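Local coordinates for BREX protein BrxA (Magnetospirillum magneticum, PDB 3BHW), which probably forms part of a type 1 BREX system, which protects bacteria against double-stranded DNA phage by preventing phage DNA replication without degrading it, at residues R64-T69 against A92-H97; G15-P20 against V85-V90; F116-P121 against T169-S174; V175-E180 against R195-S200; G102-L107 against K123-Y128. All coordinates share one frame; numbering follows the deposited sequence. Where two conformers were deposited one is given.

Contact 1: residues R64-T69 against A92-H97; sequences RNRLET and AAAIKH
A helix-helix contact inside an all-helical fold, this one joins the C-terminal end of helix 57-67 to the last turns of helix 83-97, and small residues on the second helix let the backbones draw close, with Arg66 CA 5.2 Å from Ala93 CA. Ala93 comes first: its CB rests 3.5 Å from Arg66 O. That carbonyl is already held twice, by Thr69 N and by Thr69 OG1, whose hydroxyl lies 2.8 Å from Arg66 O and nearly along the C=O axis. Ala94 offers its methyl to the extended chain of Arg66, CB lying 3.7 Å from NE; beyond that point the guanidinium reaches Gly15 O. Lys96, also extended, slides past Thr69 in the opposite sense, and its NZ donates to Thr69 O over 2.7 Å, in the carbonyl plane, while pairing with Glu190 in a salt bridge. His97 has CG anti to its backbone N (chi1 174°), which lays one ring face against Arg66 CG as a CH-pi contact, the carbon 4.2 Å from the ring centroid. A single water, bonded also to His97 ND1, accepts from Arg66 NE at 2.7 Å and donates to Ala94 O at 2.9 Å.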
# COMPACT_ATOMS: atom_id res chain seq x y z
N ARG A 64 8.75 -5.38 3.04
CA ARG A 64 10.08 -4.87 2.66
C ARG A 64 10.12 -4.47 1.18
O ARG A 64 10.63 -3.40 0.83
CB ARG A 64 11.16 -5.93 2.91
CG ARG A 64 12.57 -5.38 2.57
CD ARG A 64 13.60 -6.53 2.40
NE ARG A 64 14.90 -6.00 1.98
CZ ARG A 64 16.01 -6.72 1.87
NH1 ARG A 64 15.98 -8.02 2.12
NH2 ARG A 64 17.15 -6.15 1.48
N ASN A 65 9.61 -5.34 0.31
CA ASN A 65 9.56 -5.03 -1.12
C ASN A 65 8.81 -3.72 -1.34
O ASN A 65 9.23 -2.87 -2.15
CB ASN A 65 8.93 -6.17 -1.92
CG ASN A 65 9.83 -7.36 -2.05
OD1 ASN A 65 9.37 -8.48 -2.29
ND2 ASN A 65 11.11 -7.14 -1.83
N ARG A 66 7.67 -3.60 -0.67
CA ARG A 66 6.99 -2.26 -0.67
C ARG A 66 7.91 -1.05 -0.33
O ARG A 66 8.06 -0.13 -1.15
CB ARG A 66 5.80 -2.26 0.25
CG ARG A 66 4.59 -2.97 -0.32
CD ARG A 66 3.44 -2.93 0.67
NE ARG A 66 2.20 -3.52 0.17
CZ ARG A 66 1.27 -4.13 0.90
NH1 ARG A 66 1.40 -4.25 2.23
NH2 ARG A 66 0.19 -4.60 0.30
N LEU A 67 8.56 -1.09 0.84
CA LEU A 67 9.40 0.03 1.26
C LEU A 67 10.60 0.23 0.34
O LEU A 67 11.02 1.38 0.14
CB LEU A 67 9.86 -0.07 2.72
CG LEU A 67 8.76 -0.01 3.76
CD1 LEU A 67 9.37 -0.51 5.06
CD2 LEU A 67 8.26 1.42 3.98
N GLU A 68 11.10 -0.84 -0.28
CA GLU A 68 12.30 -0.70 -1.12
C GLU A 68 12.02 -0.11 -2.50
O GLU A 68 12.94 0.14 -3.27
CB GLU A 68 13.07 -2.01 -1.22
CG GLU A 68 12.42 -3.04 -2.08
CD GLU A 68 13.42 -4.09 -2.53
OE1 GLU A 68 14.49 -4.20 -1.88
OE2 GLU A 68 13.14 -4.77 -3.54
N THR A 69 10.75 0.16 -2.80
CA THR A 69 10.44 1.00 -3.96
C THR A 69 10.76 2.48 -3.68
O THR A 69 10.80 3.27 -4.63
CB THR A 69 8.94 0.89 -4.44
OG1 THR A 69 8.06 1.39 -3.46
CG2 THR A 69 8.49 -0.52 -4.79
N ALA A 92 1.97 4.99 0.32
CA ALA A 92 2.53 5.45 -0.94
C ALA A 92 3.39 4.32 -1.47
O ALA A 92 3.40 4.09 -2.68
CB ALA A 92 3.41 6.67 -0.68
N ALA A 93 4.17 3.70 -0.57
CA ALA A 93 4.99 2.57 -0.94
C ALA A 93 4.12 1.44 -1.47
O ALA A 93 4.49 0.78 -2.46
CB ALA A 93 5.85 2.13 0.24
N ALA A 94 2.96 1.24 -0.86
CA ALA A 94 2.08 0.13 -1.33
C ALA A 94 1.55 0.44 -2.72
O ALA A 94 1.47 -0.46 -3.59
CB ALA A 94 0.98 -0.12 -0.38
N ILE A 95 1.22 1.67 -2.96
CA ILE A 95 0.80 2.10 -4.31
C ILE A 95 1.90 1.92 -5.34
O ILE A 95 1.69 1.29 -6.41
CB ILE A 95 0.27 3.53 -4.31
CG1 ILE A 95 -1.03 3.54 -3.50
CG2 ILE A 95 0.02 4.01 -5.77
CD1 ILE A 95 -1.42 4.93 -3.02
N LYS A 96 3.09 2.46 -5.07
CA LYS A 96 4.21 2.27 -5.98
C LYS A 96 4.48 0.79 -6.35
O LYS A 96 4.79 0.49 -7.49
CB LYS A 96 5.47 2.92 -5.42
CG LYS A 96 6.53 3.03 -6.51
CD LYS A 96 7.58 4.02 -6.17
CE LYS A 96 8.74 3.93 -7.15
NZ LYS A 96 9.96 4.69 -6.72
N HIS A 97 4.35 -0.11 -5.37
CA HIS A 97 4.63 -1.53 -5.53
C HIS A 97 3.51 -2.24 -6.29
O HIS A 97 3.71 -3.30 -6.92
CB HIS A 97 4.82 -2.13 -4.12
CG HIS A 97 4.98 -3.61 -4.10
ND1 HIS A 97 3.90 -4.46 -3.93
CD2 HIS A 97 6.08 -4.40 -4.17
CE1 HIS A 97 4.33 -5.71 -3.95
NE2 HIS A 97 5.64 -5.70 -4.10
O HOH W 1 1.38 -3.14 -2.37

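Contact 2: residues G15-P20 against V85-V90; sequences GSLKLP and VAIQAV
Leu17 O is gripped by one hydrogen bond, from the Ser22 hydroxyl, while the Val90 CG1 methyl rests against it at 3.8 Å. The carbonyl stands just ahead of helix 19-31, whose N-cap position is Lys18, and the contact as a whole presses this helix start onto the N-terminal half of helix 83-97. Glu160 of helix 145-161 takes one N-H on each carboxylate oxygen, so the main chain of Leu17 and Lys18 is held by one carboxylate. Lys18 has a positive phi (49°) and directs its CB away, leaving Leu17 and Leu19 to face the second helix together. Across from them, Ala86, Ile87 and Val90 form one apolar patch. Leu17 crosses Ile87 at about a right angle, CD1 against CG1 at 3.9 Å, and slides past Val90 with CB 4.0 Å from CG1. Ile87 serves both leucines: its CG1 meets Leu17, and its CD1, swung out by a chi2 of 104° that departs from a staggered value, lies 3.9 Å from Leu19 CB. Val90 divides its methyls in the same way, with CG1 on Leu17 and CG2 4.0 Å from Leu19 CD1. Leu19, its CG anti to the backbone N (chi1 179°), brings CD1 to 3.7 Å from Ala86 CB.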
# COMPACT_ATOMS: atom_id res chain seq x y z
N GLY A 15 -0.78 -8.92 2.35
CA GLY A 15 -1.01 -8.20 3.59
C GLY A 15 -1.28 -6.71 3.42
O GLY A 15 -0.92 -6.10 2.39
N SER A 16 -1.96 -6.15 4.42
CA SER A 16 -2.34 -4.74 4.40
C SER A 16 -1.15 -3.93 4.88
O SER A 16 -0.03 -4.46 4.87
CB SER A 16 -3.60 -4.47 5.24
OG SER A 16 -3.39 -4.92 6.56
N LEU A 17 -1.36 -2.68 5.31
CA LEU A 17 -0.20 -1.82 5.51
C LEU A 17 0.67 -2.25 6.72
O LEU A 17 1.89 -2.23 6.64
CB LEU A 17 -0.61 -0.37 5.62
CG LEU A 17 -1.37 0.09 4.37
CD1 LEU A 17 -1.74 1.57 4.55
CD2 LEU A 17 -0.61 -0.09 3.08
N LYS A 18 0.01 -2.63 7.80
CA LYS A 18 0.65 -3.13 9.00
C LYS A 18 1.78 -2.24 9.45
O LYS A 18 2.96 -2.58 9.37
CB LYS A 18 1.16 -4.53 8.73
CG LYS A 18 0.04 -5.56 8.58
CD LYS A 18 0.61 -6.94 8.62
CE LYS A 18 -0.49 -7.94 8.64
NZ LYS A 18 -1.02 -8.12 10.00
N LEU A 19 1.41 -1.08 9.98
CA LEU A 19 2.41 -0.07 10.35
C LEU A 19 3.45 -0.54 11.37
O LEU A 19 4.67 -0.32 11.14
CB LEU A 19 1.74 1.21 10.83
CG LEU A 19 2.78 2.24 11.24
CD1 LEU A 19 3.69 2.63 10.08
CD2 LEU A 19 2.07 3.44 11.81
N PRO A 20 3.00 -1.16 12.49
CA PRO A 20 4.02 -1.53 13.46
C PRO A 20 5.14 -2.40 12.85
O PRO A 20 6.36 -2.16 13.08
CB PRO A 20 3.22 -2.30 14.53
CG PRO A 20 1.83 -1.68 14.43
CD PRO A 20 1.63 -1.51 12.96
N VAL A 85 1.42 10.16 9.59
CA VAL A 85 2.47 10.39 8.62
C VAL A 85 3.06 9.04 8.17
O VAL A 85 3.20 8.79 6.97
CB VAL A 85 3.56 11.39 9.15
CG1 VAL A 85 4.69 11.51 8.18
CG2 VAL A 85 2.97 12.78 9.39
N ALA A 86 3.40 8.19 9.13
CA ALA A 86 4.02 6.89 8.84
C ALA A 86 3.08 6.00 8.02
O ALA A 86 3.51 5.37 7.04
CB ALA A 86 4.50 6.19 10.16
N ILE A 87 1.81 5.95 8.39
CA ILE A 87 0.90 5.05 7.65
C ILE A 87 0.74 5.52 6.19
O ILE A 87 0.71 4.70 5.29
CB ILE A 87 -0.47 4.91 8.33
CG1 ILE A 87 -1.22 3.71 7.75
CG2 ILE A 87 -1.24 6.20 8.23
CD1 ILE A 87 -1.22 2.52 8.66
N GLN A 88 0.72 6.82 5.98
CA GLN A 88 0.58 7.36 4.64
C GLN A 88 1.81 7.10 3.78
O GLN A 88 1.70 6.96 2.57
CB GLN A 88 0.29 8.87 4.75
CG GLN A 88 -1.16 9.12 5.20
CD GLN A 88 -1.52 10.59 5.37
OE1 GLN A 88 -0.68 11.46 5.15
NE2 GLN A 88 -2.76 10.86 5.74
N ALA A 89 2.97 7.10 4.40
CA ALA A 89 4.21 6.79 3.70
C ALA A 89 4.17 5.32 3.32
O ALA A 89 4.53 4.92 2.18
CB ALA A 89 5.40 7.07 4.61
N VAL A 90 3.70 4.49 4.25
CA VAL A 90 3.56 3.07 3.89
C VAL A 90 2.54 2.93 2.73
O VAL A 90 2.75 2.12 1.78
CB VAL A 90 3.19 2.20 5.09
CG1 VAL A 90 3.08 0.76 4.60
CG2 VAL A 90 4.26 2.33 6.13

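Contact 3: residues F116-P121 against T169-S174; sequences FRPDLP and TYRLKS
Hydrogen bonds make a single beta bridge, Asp119 with Arg171, between the loops before helix 122-135 and helix 179-187 in a protein without regular strands. Leu172 N donates to Pro118 O over 2.9 Å, the N-H pointing straight at the oxygen (179°) but arriving above the carbonyl plane. In return Leu120 N donates to Tyr170 O at 2.8 Å, in the plane of that carbonyl. Arg171 folds back through bends at chi2 and chi3, so that its NE also reaches Pro118 O, at 3.1 Å, with NH1 adding a weak bond. A water adds a further link, donating to Asp119 OD2 at 3.0 Å and to Thr169 O at 2.7 Å. Thr169 OG1 in turn takes Arg171 N in an ST turn that shapes the second loop. Apolar contacts line the bridge: Pro118 CB packs 4.0 Å from Leu172 CB, and Leu120 CB 4.1 Å from Leu172 CG. Over the guanidinium of Arg171 lies the aliphatic part of Arg117, CB being 3.7 Å from NE. With two full bonds and a weak one converging on it, the Pro118 carbonyl may be further polarised by the arginine charge, which would reinforce the backbone bridge.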
# COMPACT_ATOMS: atom_id res chain seq x y z
N PHE A 116 -22.64 12.31 -4.61
CA PHE A 116 -23.03 12.81 -3.30
C PHE A 116 -22.98 11.62 -2.35
O PHE A 116 -23.58 10.60 -2.67
CB PHE A 116 -24.46 13.36 -3.39
CG PHE A 116 -25.09 13.67 -2.05
CD1 PHE A 116 -24.59 14.69 -1.23
CD2 PHE A 116 -26.22 12.98 -1.62
CE1 PHE A 116 -25.18 14.98 -0.01
CE2 PHE A 116 -26.82 13.27 -0.41
CZ PHE A 116 -26.30 14.27 0.40
N ARG A 117 -22.33 11.76 -1.20
CA ARG A 117 -22.11 10.63 -0.30
C ARG A 117 -21.46 9.50 -1.10
O ARG A 117 -22.12 8.50 -1.37
CB ARG A 117 -23.41 10.13 0.31
CG ARG A 117 -24.27 11.23 0.90
CD ARG A 117 -24.32 11.17 2.39
NE ARG A 117 -25.49 11.94 2.77
CZ ARG A 117 -25.77 12.38 3.98
NH1 ARG A 117 -26.87 13.09 4.16
NH2 ARG A 117 -24.97 12.12 5.00
N PRO A 118 -20.20 9.70 -1.50
CA PRO A 118 -19.49 8.66 -2.22
C PRO A 118 -19.44 7.37 -1.40
O PRO A 118 -19.31 7.40 -0.16
CB PRO A 118 -18.10 9.25 -2.41
CG PRO A 118 -18.24 10.71 -2.23
CD PRO A 118 -19.39 10.91 -1.32
N ASP A 119 -19.57 6.25 -2.10
CA ASP A 119 -19.33 4.94 -1.51
C ASP A 119 -18.47 4.06 -2.41
O ASP A 119 -18.18 4.41 -3.58
CB ASP A 119 -20.66 4.26 -1.14
CG ASP A 119 -21.58 4.03 -2.32
OD1 ASP A 119 -21.14 3.98 -3.47
OD2 ASP A 119 -22.79 3.86 -2.07
N LEU A 120 -18.07 2.92 -1.86
CA LEU A 120 -17.26 1.98 -2.62
C LEU A 120 -17.69 0.56 -2.29
O LEU A 120 -16.97 -0.18 -1.66
CB LEU A 120 -15.77 2.21 -2.29
CG LEU A 120 -14.73 1.59 -3.23
CD1 LEU A 120 -14.77 2.31 -4.58
CD2 LEU A 120 -13.32 1.64 -2.64
N PRO A 121 -18.91 0.18 -2.70
CA PRO A 121 -19.35 -1.17 -2.39
C PRO A 121 -18.52 -2.22 -3.12
O PRO A 121 -17.92 -1.89 -4.16
CB PRO A 121 -20.81 -1.17 -2.86
CG PRO A 121 -20.89 -0.15 -3.85
CD PRO A 121 -19.96 0.93 -3.40
N THR A 169 -21.26 0.66 5.57
CA THR A 169 -21.73 1.61 4.56
C THR A 169 -20.85 1.59 3.30
O THR A 169 -21.28 1.96 2.20
CB THR A 169 -21.74 3.06 5.11
OG1 THR A 169 -20.41 3.42 5.53
CG2 THR A 169 -22.70 3.24 6.29
N TYR A 170 -19.62 1.11 3.45
CA TYR A 170 -18.50 1.41 2.52
C TYR A 170 -18.47 2.87 2.05
O TYR A 170 -18.05 3.16 0.92
CB TYR A 170 -18.45 0.45 1.33
CG TYR A 170 -18.15 -0.97 1.72
CD1 TYR A 170 -16.99 -1.28 2.43
CD2 TYR A 170 -19.02 -2.00 1.40
CE1 TYR A 170 -16.70 -2.58 2.79
CE2 TYR A 170 -18.75 -3.30 1.77
CZ TYR A 170 -17.58 -3.58 2.47
OH TYR A 170 -17.30 -4.87 2.82
N ARG A 171 -18.93 3.77 2.92
CA ARG A 171 -18.87 5.20 2.64
C ARG A 171 -17.43 5.69 2.56
O ARG A 171 -16.58 5.33 3.37
CB ARG A 171 -19.71 6.03 3.62
CG ARG A 171 -21.17 6.14 3.17
CD ARG A 171 -21.70 7.57 3.16
NE ARG A 171 -20.86 8.41 2.30
CZ ARG A 171 -20.19 9.49 2.69
NH1 ARG A 171 -19.45 10.14 1.81
NH2 ARG A 171 -20.26 9.93 3.95
N LEU A 172 -17.18 6.54 1.59
CA LEU A 172 -15.84 7.06 1.40
C LEU A 172 -15.75 8.42 2.05
O LEU A 172 -16.74 9.16 2.08
CB LEU A 172 -15.56 7.18 -0.09
CG LEU A 172 -15.11 5.95 -0.88
CD1 LEU A 172 -15.19 6.31 -2.35
CD2 LEU A 172 -13.69 5.52 -0.50
N LYS A 173 -14.57 8.75 2.57
CA LYS A 173 -14.30 10.08 3.11
C LYS A 173 -13.00 10.57 2.53
O LYS A 173 -12.10 9.79 2.22
CB LYS A 173 -14.19 10.08 4.65
CG LYS A 173 -14.09 11.50 5.28
CD LYS A 173 -13.49 11.48 6.73
CE LYS A 173 -13.80 12.76 7.58
NZ LYS A 173 -12.79 13.92 7.52
N SER A 174 -12.90 11.89 2.39
CA SER A 174 -11.68 12.46 1.89
C SER A 174 -10.64 12.36 3.00
O SER A 174 -10.98 12.39 4.19
CB SER A 174 -11.89 13.91 1.45
OG SER A 174 -12.31 14.71 2.54
O HOH W 2 -22.54 1.52 -0.13

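Contact 4: residues V175-E180 against R195-S200; sequences VRISGE and RCIQVS
Ile177, Gln198 and Val175 carry most of this contact, in which the strand-like lead-in to helix 179-187 is met by the tail that leaves helix 191-197 at the C-terminal end of the model. Ile177 is the most covered. Its CB is directed at the second segment, and CG1, anti to the carbonyl carbon (chi1 -62°), lies 3.9 Å from Ile197 CG1, the two side chains crossing obliquely, while Gln88 of helix 83-97 and Met182 pack around it. Gln198 stretches out with CG anti to the backbone N and then bends at chi2 (87°), bringing its amide alongside the backbone of residues 175-177. OE1 accepts from Ile177 N at 3.2 Å, on a lone pair, and also lies 3.4 Å from Ile177 CB. NE2 donates to Val175 O, a very short bond of 2.5 Å lying close to the amide plane. Val175 thus takes part chiefly through its carbonyl; its N is 3.5 Å from Ser200 OG, and its side chain touches Tyr163. Since one amide group supplies both an acceptor and a donor to the main chain on either side of Arg176, its flip is decided and its plane fixed, and a side chain does for this extended segment what a neighbouring strand would do.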
# COMPACT_ATOMS: atom_id res chain seq x y z
N VAL A 175 -9.39 12.23 2.58
CA VAL A 175 -8.26 12.15 3.49
C VAL A 175 -7.16 13.04 2.94
O VAL A 175 -6.80 12.93 1.76
CB VAL A 175 -7.76 10.69 3.66
CG1 VAL A 175 -8.79 9.84 4.41
CG2 VAL A 175 -7.42 10.06 2.32
N ARG A 176 -6.67 13.94 3.79
CA ARG A 176 -5.58 14.86 3.47
C ARG A 176 -4.25 14.16 3.69
O ARG A 176 -3.94 13.80 4.82
CB ARG A 176 -5.70 16.13 4.35
CG ARG A 176 -4.41 16.93 4.58
CD ARG A 176 -4.11 17.91 3.45
NE ARG A 176 -2.77 18.53 3.47
CZ ARG A 176 -1.87 18.48 4.46
NH1 ARG A 176 -2.11 17.83 5.59
NH2 ARG A 176 -0.71 19.12 4.31
N ILE A 177 -3.49 13.94 2.61
CA ILE A 177 -2.16 13.35 2.73
C ILE A 177 -1.18 14.40 3.29
O ILE A 177 -1.15 15.56 2.83
CB ILE A 177 -1.63 12.76 1.40
CG1 ILE A 177 -2.52 11.60 0.89
CG2 ILE A 177 -0.24 12.29 1.58
CD1 ILE A 177 -2.65 10.43 1.88
N SER A 178 -0.40 13.98 4.27
CA SER A 178 0.49 14.87 4.96
C SER A 178 1.45 15.53 3.98
O SER A 178 1.93 14.92 3.01
CB SER A 178 1.26 14.14 6.05
OG SER A 178 2.20 13.28 5.49
N GLY A 179 1.72 16.79 4.25
CA GLY A 179 2.61 17.60 3.45
C GLY A 179 3.99 16.98 3.40
O GLY A 179 4.67 17.09 2.40
N GLU A 180 4.41 16.32 4.48
CA GLU A 180 5.71 15.65 4.53
C GLU A 180 5.77 14.50 3.52
O GLU A 180 6.74 14.31 2.83
CB GLU A 180 5.90 15.07 5.91
CG GLU A 180 7.32 14.99 6.38
CD GLU A 180 7.35 14.79 7.87
OE1 GLU A 180 6.61 15.52 8.57
OE2 GLU A 180 8.08 13.89 8.33
N ARG A 195 -0.56 10.78 -8.39
CA ARG A 195 -1.87 10.73 -9.03
C ARG A 195 -2.87 9.83 -8.30
O ARG A 195 -4.08 10.13 -8.25
CB ARG A 195 -1.70 10.24 -10.48
CG ARG A 195 -2.84 10.51 -11.37
CD ARG A 195 -2.82 9.48 -12.58
NE ARG A 195 -3.91 9.73 -13.50
CZ ARG A 195 -3.97 10.80 -14.29
NH1 ARG A 195 -2.98 11.69 -14.24
NH2 ARG A 195 -4.99 10.96 -15.13
N CYS A 196 -2.37 8.71 -7.76
CA CYS A 196 -3.21 7.69 -7.13
C CYS A 196 -3.49 7.93 -5.65
O CYS A 196 -4.53 7.54 -5.16
CB CYS A 196 -2.54 6.31 -7.25
SG CYS A 196 -2.30 5.72 -8.98
N ILE A 197 -2.55 8.57 -4.96
CA ILE A 197 -2.60 8.64 -3.48
C ILE A 197 -3.62 9.64 -2.99
O ILE A 197 -4.16 9.50 -1.86
CB ILE A 197 -1.21 8.98 -2.87
CG1 ILE A 197 -1.21 8.67 -1.38
CG2 ILE A 197 -0.83 10.44 -3.10
CD1 ILE A 197 0.12 8.58 -0.78
N GLN A 198 -3.88 10.66 -3.80
CA GLN A 198 -4.79 11.73 -3.41
C GLN A 198 -5.83 11.75 -4.50
O GLN A 198 -5.55 12.20 -5.62
CB GLN A 198 -4.08 13.08 -3.26
CG GLN A 198 -4.94 14.19 -2.58
CD GLN A 198 -4.85 14.19 -1.06
OE1 GLN A 198 -3.81 14.55 -0.49
NE2 GLN A 198 -5.95 13.81 -0.39
N VAL A 199 -7.01 11.21 -4.19
CA VAL A 199 -8.08 11.10 -5.18
C VAL A 199 -9.36 11.76 -4.67
O VAL A 199 -10.41 11.55 -5.23
CB VAL A 199 -8.37 9.61 -5.57
CG1 VAL A 199 -7.20 8.98 -6.36
CG2 VAL A 199 -8.77 8.78 -4.33
N SER A 200 -9.25 12.55 -3.62
CA SER A 200 -10.41 13.24 -3.06
C SER A 200 -10.20 14.76 -3.03
O SER A 200 -9.49 15.32 -3.87
CB SER A 200 -10.65 12.75 -1.65
OG SER A 200 -9.67 13.29 -0.79

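Contact 5: residues G102-L107 against K123-Y128; sequences GDFLDL and KMWDQY
Phe104 lies under the edge of Trp125, whose CE3 stands 3.5 Å above the plane of the Phe104 ring and over its centre. The pair is a T-shaped, edge-to-face contact: the six-membered ring of the indole has its centroid 4.8 Å from that of Phe104, and the planes are 88° apart. Phe104 has CG anti to the backbone N, as do Trp125 and Tyr128, and the three rings meet between helix 99-112 and helix 122-135. The edge of the phenylalanine ring is used as well, with CE1 4.0 Å from Met124 O, close to the ring plane. Tyr128 meets Phe104 differently. The two rings are tilted by 50°, neither stacked nor perpendicular, and Phe104 CD1 comes to 3.6 Å from Tyr128 CD2. Farther along the tyrosine, Phe104 CA sits over the ring face in a CH-pi contact, 4.0 Å from the centroid. The phenol ends against the backbone of Asp103 and Phe104, its OH 3.1 Å from Asp103 CB, and its hydroxyl is hydrogen-bonded to Leu100 O, which probably helps to fix the position of the ring. Asp103 itself turns its carboxylate away to Arg7, Tyr8 and Tyr192. Leu120 and Val154 also touch Phe104, and Val154, with Ala151 and Tyr155, packs on Trp125 from helix 145-161. The local helix axes pass 11.4 Å apart at 111°, a wide separation filled by ring systems: a buried aromatic cluster at the crossing of two helices in an all-helical fold.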
# COMPACT_ATOMS: atom_id res chain seq x y z
N GLY A 102 -2.96 0.90 -7.16
CA GLY A 102 -2.93 2.25 -7.72
C GLY A 102 -4.06 2.53 -8.72
O GLY A 102 -4.73 3.57 -8.62
N ASP A 103 -4.27 1.59 -9.66
CA ASP A 103 -5.30 1.72 -10.69
C ASP A 103 -6.71 1.67 -10.06
O ASP A 103 -7.62 2.32 -10.55
CB ASP A 103 -5.16 0.67 -11.83
CG ASP A 103 -4.12 1.05 -12.86
OD1 ASP A 103 -3.40 2.05 -12.64
OD2 ASP A 103 -4.04 0.34 -13.90
N PHE A 104 -6.87 0.91 -8.97
CA PHE A 104 -8.15 0.95 -8.25
C PHE A 104 -8.48 2.39 -7.81
O PHE A 104 -9.61 2.89 -8.03
CB PHE A 104 -8.16 -0.03 -7.06
CG PHE A 104 -9.54 -0.28 -6.49
CD1 PHE A 104 -10.62 -0.50 -7.33
CD2 PHE A 104 -9.75 -0.23 -5.11
CE1 PHE A 104 -11.91 -0.74 -6.80
CE2 PHE A 104 -11.04 -0.44 -4.56
CZ PHE A 104 -12.13 -0.70 -5.42
N LEU A 105 -7.48 3.06 -7.26
CA LEU A 105 -7.59 4.39 -6.72
C LEU A 105 -7.83 5.33 -7.89
O LEU A 105 -8.83 6.02 -7.87
CB LEU A 105 -6.30 4.73 -6.01
CG LEU A 105 -6.18 3.93 -4.72
CD1 LEU A 105 -4.70 3.87 -4.23
CD2 LEU A 105 -7.10 4.53 -3.67
N ASP A 106 -6.97 5.25 -8.92
CA ASP A 106 -6.98 6.14 -10.05
C ASP A 106 -8.24 6.07 -10.89
O ASP A 106 -8.74 7.09 -11.31
CB ASP A 106 -5.79 5.75 -10.96
CG ASP A 106 -5.47 6.82 -12.04
OD1 ASP A 106 -5.72 8.01 -11.83
OD2 ASP A 106 -4.89 6.47 -13.06
N LEU A 107 -8.68 4.86 -11.22
CA LEU A 107 -9.76 4.68 -12.20
C LEU A 107 -11.12 4.43 -11.59
O LEU A 107 -12.09 4.48 -12.34
CB LEU A 107 -9.43 3.50 -13.09
CG LEU A 107 -8.01 3.60 -13.66
CD1 LEU A 107 -7.77 2.37 -14.44
CD2 LEU A 107 -7.75 4.79 -14.53
N LYS A 123 -19.13 -4.73 -5.10
CA LYS A 123 -19.37 -4.95 -6.55
C LYS A 123 -18.43 -4.10 -7.43
O LYS A 123 -18.12 -4.50 -8.55
CB LYS A 123 -20.81 -4.66 -6.96
CG LYS A 123 -21.34 -3.30 -6.47
CD LYS A 123 -22.02 -2.48 -7.56
CE LYS A 123 -23.54 -2.61 -7.48
NZ LYS A 123 -24.08 -3.67 -8.36
N MET A 124 -18.00 -2.95 -6.91
CA MET A 124 -17.09 -2.03 -7.63
C MET A 124 -15.70 -2.62 -7.75
O MET A 124 -15.02 -2.42 -8.76
CB MET A 124 -17.05 -0.66 -6.94
CG MET A 124 -18.43 -0.09 -6.78
SD MET A 124 -18.38 1.65 -7.10
CE MET A 124 -18.38 1.70 -8.91
N TRP A 125 -15.27 -3.32 -6.71
CA TRP A 125 -14.01 -4.05 -6.77
C TRP A 125 -14.12 -5.21 -7.75
O TRP A 125 -13.26 -5.38 -8.57
CB TRP A 125 -13.56 -4.54 -5.40
CG TRP A 125 -12.41 -5.44 -5.48
CD1 TRP A 125 -12.45 -6.80 -5.42
CD2 TRP A 125 -11.02 -5.10 -5.68
NE1 TRP A 125 -11.19 -7.33 -5.56
CE2 TRP A 125 -10.29 -6.31 -5.70
CE3 TRP A 125 -10.32 -3.90 -5.82
CZ2 TRP A 125 -8.93 -6.35 -5.88
CZ3 TRP A 125 -8.93 -3.96 -5.98
CH2 TRP A 125 -8.26 -5.18 -6.00
N ASP A 126 -15.21 -5.97 -7.64
CA ASP A 126 -15.51 -7.08 -8.51
C ASP A 126 -15.44 -6.69 -9.98
O ASP A 126 -14.79 -7.36 -10.77
CB ASP A 126 -16.92 -7.57 -8.20
CG ASP A 126 -16.94 -8.67 -7.17
OD1 ASP A 126 -15.99 -8.79 -6.36
OD2 ASP A 126 -17.94 -9.43 -7.16
N GLN A 127 -16.12 -5.60 -10.33
CA GLN A 127 -16.24 -5.16 -11.70
C GLN A 127 -14.90 -4.58 -12.21
O GLN A 127 -14.55 -4.71 -13.38
CB GLN A 127 -17.42 -4.18 -11.82
CG GLN A 127 -18.75 -4.82 -11.43
CD GLN A 127 -19.86 -3.82 -11.11
OE1 GLN A 127 -20.84 -4.16 -10.41
NE2 GLN A 127 -19.76 -2.62 -11.68
N TYR A 128 -14.14 -4.01 -11.30
CA TYR A 128 -12.77 -3.52 -11.60
C TYR A 128 -11.89 -4.69 -11.99
O TYR A 128 -11.15 -4.61 -12.96
CB TYR A 128 -12.22 -2.73 -10.39
CG TYR A 128 -10.72 -2.46 -10.43
CD1 TYR A 128 -10.17 -1.49 -11.28
CD2 TYR A 128 -9.86 -3.20 -9.61
CE1 TYR A 128 -8.80 -1.24 -11.30
CE2 TYR A 128 -8.48 -2.99 -9.65
CZ TYR A 128 -7.95 -2.02 -10.48
OH TYR A 128 -6.59 -1.79 -10.55

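From the N terminus, contact 2 opens first at 15-20 and contact 1 at 64-69; contact 2 closes at 85-90 and contact 1 at 92-97, so the two cross, sharing helix 83-97. They touch where Arg66 bonds to Gly15 O and Ala94 packs on Leu17. A second crossing pair follows: contact 5 opens at 102-107, contact 3 at 116-121, and they close at 123-128 and 169-174, meeting through Leu120 and Phe104. Contact 4 comes last, closing the short hairpin of helices 179-187 and 191-197. It ties both pairs together, since Gln88 bonds to Ser178, Ile95 packs on Cys196, Arg195 forms a salt bridge with Asp106, and Ser174 touches Ser200. No contact nests within another.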